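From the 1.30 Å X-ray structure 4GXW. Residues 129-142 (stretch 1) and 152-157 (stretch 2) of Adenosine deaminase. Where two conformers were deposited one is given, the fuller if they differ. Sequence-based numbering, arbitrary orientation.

Stretch 1, residues 129-142: PYADAQAAIVTGMR
Stretch 2, residues 152-157: ARLIPS

A helix can pack on a β-strand without a single hydrogen bond between them, and residues 129-142 and 152-157 of adenosine deaminase are a compact example. Pro129 occupies the N-cap position (phi/psi -57/143), and the helix begins at Tyr130 and continues past Arg142 with phi near -60° and psi near -45°; its i to i+4 ladder begins with Ala133 N to Pro129 O at 3.0 Å. The strand is extended (Ala152 -155/154, Leu154 -100/135, Pro156 -57/135) and runs nearly antiparallel to the helix, at 161°, with axes 9.3 Å apart at closest approach. Met141 and Ala152 set the register, their CA atoms lying 6.5 Å apart.

The interface buries 302 Å² in total; Tyr130, Gln134, Ile137, Met141, Ala152, Leu154 and Pro156 are all buried, which suits the mainly apolar contact. Strand alternation directs Ala152, Leu154 and Pro156 toward the helix, while Arg153 points away. Met141 (m, t, p) curls its flexible thioether over the strand: Met141 CE lies 3.7 Å from Ala152 CB, 3.5 Å from Ala152 O and 3.5 Å from Leu154 N. The methyl of Ala152 thus meets Met141 CE at contact distance, and Met141 SD rests 4.0 Å from Leu154 CB.

Leu154 (t, p) is the main bump on the strand. Leu154 CD2 enters a hollow between successive helical turns, 3.8 Å from Ile137 CG2 and 4.1 Å from Gln134 CG. Ile137 (m, t) points toward the strand; Gln134 (t, t, chi3 -94°) starts sideways and lends its aliphatic portion to the wall.

At the far end, Tyr130 (t, chi2 -88°) also leaves the helix sideways, but its long side chain carries Tyr130 OH to 3.8 Å from Pro156 CG. Tyr130 OH donates a hydrogen bond to Gln134 OE1 at 2.7 Å, satisfying polarity within the helix while the rigid, C-gamma exo proline ring offers an apolar surface.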

ATOM      1  N   PRO A 129     -19.478 -14.400   6.281  1.00  9.80           N
ATOM      2  CA  PRO A 129     -20.164 -13.988   5.050  1.00 11.05           C
ATOM      3  C   PRO A 129     -19.728 -12.606   4.567  1.00  9.95           C
ATOM      4  O   PRO A 129     -19.476 -11.708   5.392  1.00  9.27           O
ATOM      5  CB  PRO A 129     -21.637 -13.964   5.466  1.00 11.62           C
ATOM      6  CG  PRO A 129     -21.722 -14.980   6.567  1.00 15.25           C
ATOM      7  CD  PRO A 129     -20.420 -14.848   7.322  1.00 11.12           C
ATOM      8  N   TYR A 130     -19.628 -12.454   3.245  1.00  9.04           N
ATOM      9  CA  TYR A 130     -19.170 -11.207   2.641  1.00  8.54           C
ATOM     10  C   TYR A 130     -19.911  -9.992   3.205  1.00  9.72           C
ATOM     11  O   TYR A 130     -19.295  -8.998   3.584  1.00  8.92           O
ATOM     12  CB  TYR A 130     -19.315 -11.208   1.103  1.00  9.32           C
ATOM     13  CG  TYR A 130     -18.733  -9.948   0.523  1.00  8.69           C
ATOM     14  CD1 TYR A 130     -19.500  -8.794   0.391  1.00 10.17           C
ATOM     15  CD2 TYR A 130     -17.392  -9.884   0.170  1.00  9.99           C
ATOM     16  CE1 TYR A 130     -18.959  -7.622  -0.082  1.00  8.87           C
ATOM     17  CE2 TYR A 130     -16.835  -8.716  -0.312  1.00  8.80           C
ATOM     18  CZ  TYR A 130     -17.616  -7.583  -0.430  1.00  8.52           C
ATOM     19  OH  TYR A 130     -17.040  -6.422  -0.901  1.00  9.97           O
ATOM     20  N   ALA A 131     -21.237 -10.063   3.212  1.00  8.88           N
ATOM     21  CA  ALA A 131     -22.057  -8.915   3.595  1.00  9.39           C
ATOM     22  C   ALA A 131     -21.721  -8.425   4.999  1.00  9.10           C
ATOM     23  O   ALA A 131     -21.630  -7.223   5.247  1.00  9.69           O
ATOM     24  CB  ALA A 131     -23.538  -9.254   3.486  1.00 10.65           C
ATOM     25  N   ASP A 132     -21.523  -9.366   5.916  1.00  8.98           N
ATOM     26  CA  ASP A 132     -21.178  -9.021   7.292  1.00 10.21           C
ATOM     27  C   ASP A 132     -19.759  -8.490   7.409  1.00  9.50           C
ATOM     28  O   ASP A 132     -19.497  -7.561   8.164  1.00  9.70           O
ATOM     29  CB  ASP A 132     -21.369 -10.231   8.207  1.00 11.99           C
ATOM     30  CG  ASP A 132     -22.790 -10.733   8.211  1.00 12.54           C
ATOM     31  OD1 ASP A 132     -23.709  -9.884   8.167  1.00 14.43           O
ATOM     32  OD2 ASP A 132     -22.990 -11.962   8.258  1.00 13.46           O
ATOM     33  N   ALA A 133     -18.844  -9.086   6.651  1.00  9.82           N
ATOM     34  CA  ALA A 133     -17.453  -8.647   6.677  1.00  9.42           C
ATOM     35  C   ALA A 133     -17.320  -7.221   6.143  1.00  9.25           C
ATOM     36  O   ALA A 133     -16.678  -6.368   6.763  1.00  9.29           O
ATOM     37  CB  ALA A 133     -16.583  -9.600   5.878  1.00  9.78           C
ATOM     38  N   GLN A 134     -17.922  -6.952   4.988  1.00  9.48           N
ATOM     39  CA  GLN A 134     -17.834  -5.619   4.400  1.00  8.70           C
ATOM     40  C   GLN A 134     -18.491  -4.580   5.306  1.00  9.54           C
ATOM     41  O   GLN A 134     -17.947  -3.496   5.497  1.00  9.44           O
ATOM     42  CB  GLN A 134     -18.440  -5.565   2.990  1.00  8.30           C
ATOM     43  CG  GLN A 134     -18.075  -4.268   2.272  1.00  9.76           C
ATOM     44  CD  GLN A 134     -18.928  -3.983   1.061  1.00 10.99           C
ATOM     45  OE1 GLN A 134     -18.570  -4.326  -0.071  1.00 10.79           O
ATOM     46  NE2 GLN A 134     -20.052  -3.328   1.286  1.00 12.78           N
ATOM     47  N   ALA A 135     -19.650  -4.912   5.870  1.00  9.09           N
ATOM     48  CA  ALA A 135     -20.324  -3.972   6.757  1.00 10.34           C
ATOM     49  C   ALA A 135     -19.446  -3.620   7.955  1.00  9.67           C
ATOM     50  O   ALA A 135     -19.395  -2.470   8.380  1.00 11.09           O
ATOM     51  CB  ALA A 135     -21.666  -4.523   7.216  1.00 11.67           C
ATOM     52  N   ALA A 136     -18.745  -4.615   8.489  1.00  9.51           N
ATOM     53  CA  ALA A 136     -17.898  -4.384   9.656  1.00 10.46           C
ATOM     54  C   ALA A 136     -16.711  -3.482   9.309  1.00  9.58           C
ATOM     55  O   ALA A 136     -16.367  -2.558  10.057  1.00  9.25           O
ATOM     56  CB  ALA A 136     -17.417  -5.700  10.232  1.00 12.32           C
ATOM     57  N   ILE A 137     -16.072  -3.748   8.173  1.00  9.44           N
ATOM     58  CA  ILE A 137     -14.966  -2.898   7.747  1.00  8.66           C
ATOM     59  C   ILE A 137     -15.441  -1.462   7.516  1.00 10.54           C
ATOM     60  O   ILE A 137     -14.786  -0.510   7.936  1.00  9.66           O
ATOM     61  CB  ILE A 137     -14.270  -3.462   6.482  1.00  8.06           C
ATOM     62  CG1 ILE A 137     -13.598  -4.801   6.809  1.00  8.48           C
ATOM     63  CG2 ILE A 137     -13.234  -2.470   5.954  1.00  9.25           C
ATOM     64  CD1 ILE A 137     -13.137  -5.589   5.595  1.00 10.78           C
ATOM     65  N   VAL A 138     -16.589  -1.319   6.860  1.00 10.48           N
ATOM     66  CA  VAL A 138     -17.160  -0.002   6.588  1.00 10.15           C
ATOM     67  C   VAL A 138     -17.464   0.751   7.891  1.00 10.73           C
ATOM     68  O   VAL A 138     -17.238   1.959   7.987  1.00 10.24           O
ATOM     69  CB  VAL A 138     -18.409  -0.110   5.679  1.00 11.52           C
ATOM     70  CG1 VAL A 138     -19.168   1.197   5.640  1.00 12.73           C
ATOM     71  CG2 VAL A 138     -17.987  -0.517   4.267  1.00 13.20           C
ATOM     72  N   THR A 139     -17.935   0.034   8.907  1.00 10.05           N
ATOM     73  CA  THR A 139     -18.158   0.642  10.214  1.00 11.31           C
ATOM     74  C   THR A 139     -16.851   1.171  10.794  1.00 10.97           C
ATOM     75  O   THR A 139     -16.804   2.286  11.331  1.00 11.35           O
ATOM     76  CB  THR A 139     -18.782  -0.351  11.196  1.00 12.31           C
ATOM     77  OG1 THR A 139     -20.085  -0.716  10.721  1.00 15.17           O
ATOM     78  CG2 THR A 139     -18.920   0.262  12.581  1.00 14.20           C
ATOM     79  N   GLY A 140     -15.791   0.376  10.679  1.00 10.35           N
ATOM     80  CA  GLY A 140     -14.485   0.800  11.153  1.00 10.89           C
ATOM     81  C   GLY A 140     -14.034   2.056  10.426  1.00  9.06           C
ATOM     82  O   GLY A 140     -13.499   2.980  11.051  1.00 10.92           O
ATOM     83  N   MET A 141     -14.255   2.098   9.114  1.00  9.30           N
ATOM     84  CA  MET A 141     -13.940   3.285   8.314  1.00 10.16           C
ATOM     85  C   MET A 141     -14.728   4.507   8.762  1.00  9.13           C
ATOM     86  O   MET A 141     -14.157   5.582   8.946  1.00 10.61           O
ATOM     87  CB  MET A 141     -14.202   3.012   6.830  1.00  9.20           C
ATOM     88  CG  MET A 141     -13.326   1.899   6.284  1.00  9.15           C
ATOM     89  SD  MET A 141     -13.843   1.310   4.667  1.00  9.98           S
ATOM     90  CE  MET A 141     -13.387   2.683   3.625  1.00 10.29           C
ATOM     91  N   ARG A 142     -16.030   4.345   8.962  1.00  9.60           N
ATOM     92  CA  ARG A 142     -16.870   5.475   9.347  1.00 11.83           C
ATOM     93  C   ARG A 142     -16.516   5.970  10.745  1.00 11.24           C
ATOM     94  O   ARG A 142     -16.460   7.181  10.984  1.00 11.70           O
ATOM     95  CB  ARG A 142     -18.349   5.104   9.221  1.00 11.57           C
ATOM     96  CG  ARG A 142     -18.788   4.980   7.772  1.00 13.19           C
ATOM     97  CD  ARG A 142     -20.200   4.445   7.598  1.00 14.20           C
ATOM     98  NE  ARG A 142     -20.503   4.244   6.183  1.00 14.24           N
ATOM     99  CZ  ARG A 142     -21.567   3.592   5.728  1.00 16.87           C
ATOM    100  NH1 ARG A 142     -22.454   3.080   6.576  1.00 18.50           N
ATOM    101  NH2 ARG A 142     -21.733   3.451   4.421  1.00 16.79           N
ATOM    102  N   ALA A 152     -11.336   7.394   3.722  1.00  9.64           N
ATOM    103  CA  ALA A 152     -10.834   6.091   3.291  1.00  9.10           C
ATOM    104  C   ALA A 152     -11.690   5.452   2.213  1.00  9.48           C
ATOM    105  O   ALA A 152     -12.887   5.745   2.097  1.00 10.50           O
ATOM    106  CB  ALA A 152     -10.705   5.141   4.491  1.00  9.98           C
ATOM    107  N   ARG A 153     -11.061   4.589   1.415  1.00  8.93           N
ATOM    108  CA  ARG A 153     -11.783   3.677   0.530  1.00  8.37           C
ATOM    109  C   ARG A 153     -11.290   2.257   0.750  1.00  8.80           C
ATOM    110  O   ARG A 153     -10.109   2.033   1.044  1.00  9.12           O
ATOM    111  CB  ARG A 153     -11.584   4.045  -0.941  1.00 10.57           C
ATOM    112  CG  ARG A 153     -12.008   5.455  -1.317  1.00 12.30           C
ATOM    113  CD  ARG A 153     -13.515   5.635  -1.215  1.00 13.54           C
ATOM    114  NE  ARG A 153     -13.930   6.972  -1.641  1.00 16.70           N
ATOM    115  CZ  ARG A 153     -13.904   8.053  -0.864  1.00 19.63           C
ATOM    116  NH1 ARG A 153     -13.489   7.972   0.395  1.00 21.64           N
ATOM    117  NH2 ARG A 153     -14.300   9.223  -1.349  1.00 24.99           N
ATOM    118  N   LEU A 154     -12.201   1.306   0.582  1.00  8.15           N
ATOM    119  CA  LEU A 154     -11.901  -0.117   0.662  1.00  8.67           C
ATOM    120  C   LEU A 154     -11.767  -0.686  -0.746  1.00  8.86           C
ATOM    121  O   LEU A 154     -12.596  -0.408  -1.618  1.00  9.34           O
ATOM    122  CB  LEU A 154     -13.028  -0.838   1.395  1.00  9.03           C
ATOM    123  CG  LEU A 154     -12.929  -2.358   1.528  1.00  8.53           C
ATOM    124  CD1 LEU A 154     -11.654  -2.730   2.280  1.00 12.40           C
ATOM    125  CD2 LEU A 154     -14.164  -2.890   2.246  1.00 10.48           C
ATOM    126  N   ILE A 155     -10.726  -1.485  -0.955  1.00  7.91           N
ATOM    127  CA  ILE A 155     -10.446  -2.098  -2.249  1.00  9.29           C
ATOM    128  C   ILE A 155     -10.389  -3.613  -2.064  1.00  7.01           C
ATOM    129  O   ILE A 155      -9.332  -4.181  -1.768  1.00  8.11           O
ATOM    130  CB  ILE A 155      -9.129  -1.564  -2.864  1.00  7.79           C
ATOM    131  CG1 ILE A 155      -9.160  -0.034  -2.967  1.00 10.41           C
ATOM    132  CG2 ILE A 155      -8.876  -2.194  -4.235  1.00  8.45           C
ATOM    133  CD1 ILE A 155      -7.834   0.582  -3.434  1.00 12.56           C
ATOM    134  N   PRO A 156     -11.540  -4.289  -2.220  1.00  7.14           N
ATOM    135  CA  PRO A 156     -11.541  -5.753  -2.187  1.00  8.66           C
ATOM    136  C   PRO A 156     -10.587  -6.257  -3.262  1.00  7.61           C
ATOM    137  O   PRO A 156     -10.611  -5.762  -4.398  1.00  8.52           O
ATOM    138  CB  PRO A 156     -13.000  -6.107  -2.488  1.00  7.69           C
ATOM    139  CG  PRO A 156     -13.773  -4.895  -2.022  1.00  8.15           C
ATOM    140  CD  PRO A 156     -12.893  -3.726  -2.381  1.00  8.15           C
ATOM    141  N   SER A 157      -9.753  -7.230  -2.912  0.71  7.26           N
ATOM    142  CA  SER A 157      -8.660  -7.622  -3.788  0.71  7.62           C
ATOM    143  C   SER A 157      -8.652  -9.110  -4.069  0.71  8.28           C
ATOM    144  O   SER A 157      -8.835  -9.940  -3.171  0.71  8.96           O
ATOM    145  CB  SER A 157      -7.322  -7.189  -3.193  0.71 10.00           C
ATOM    146  OG  SER A 157      -7.261  -5.773  -3.109  0.71  8.34           O
TER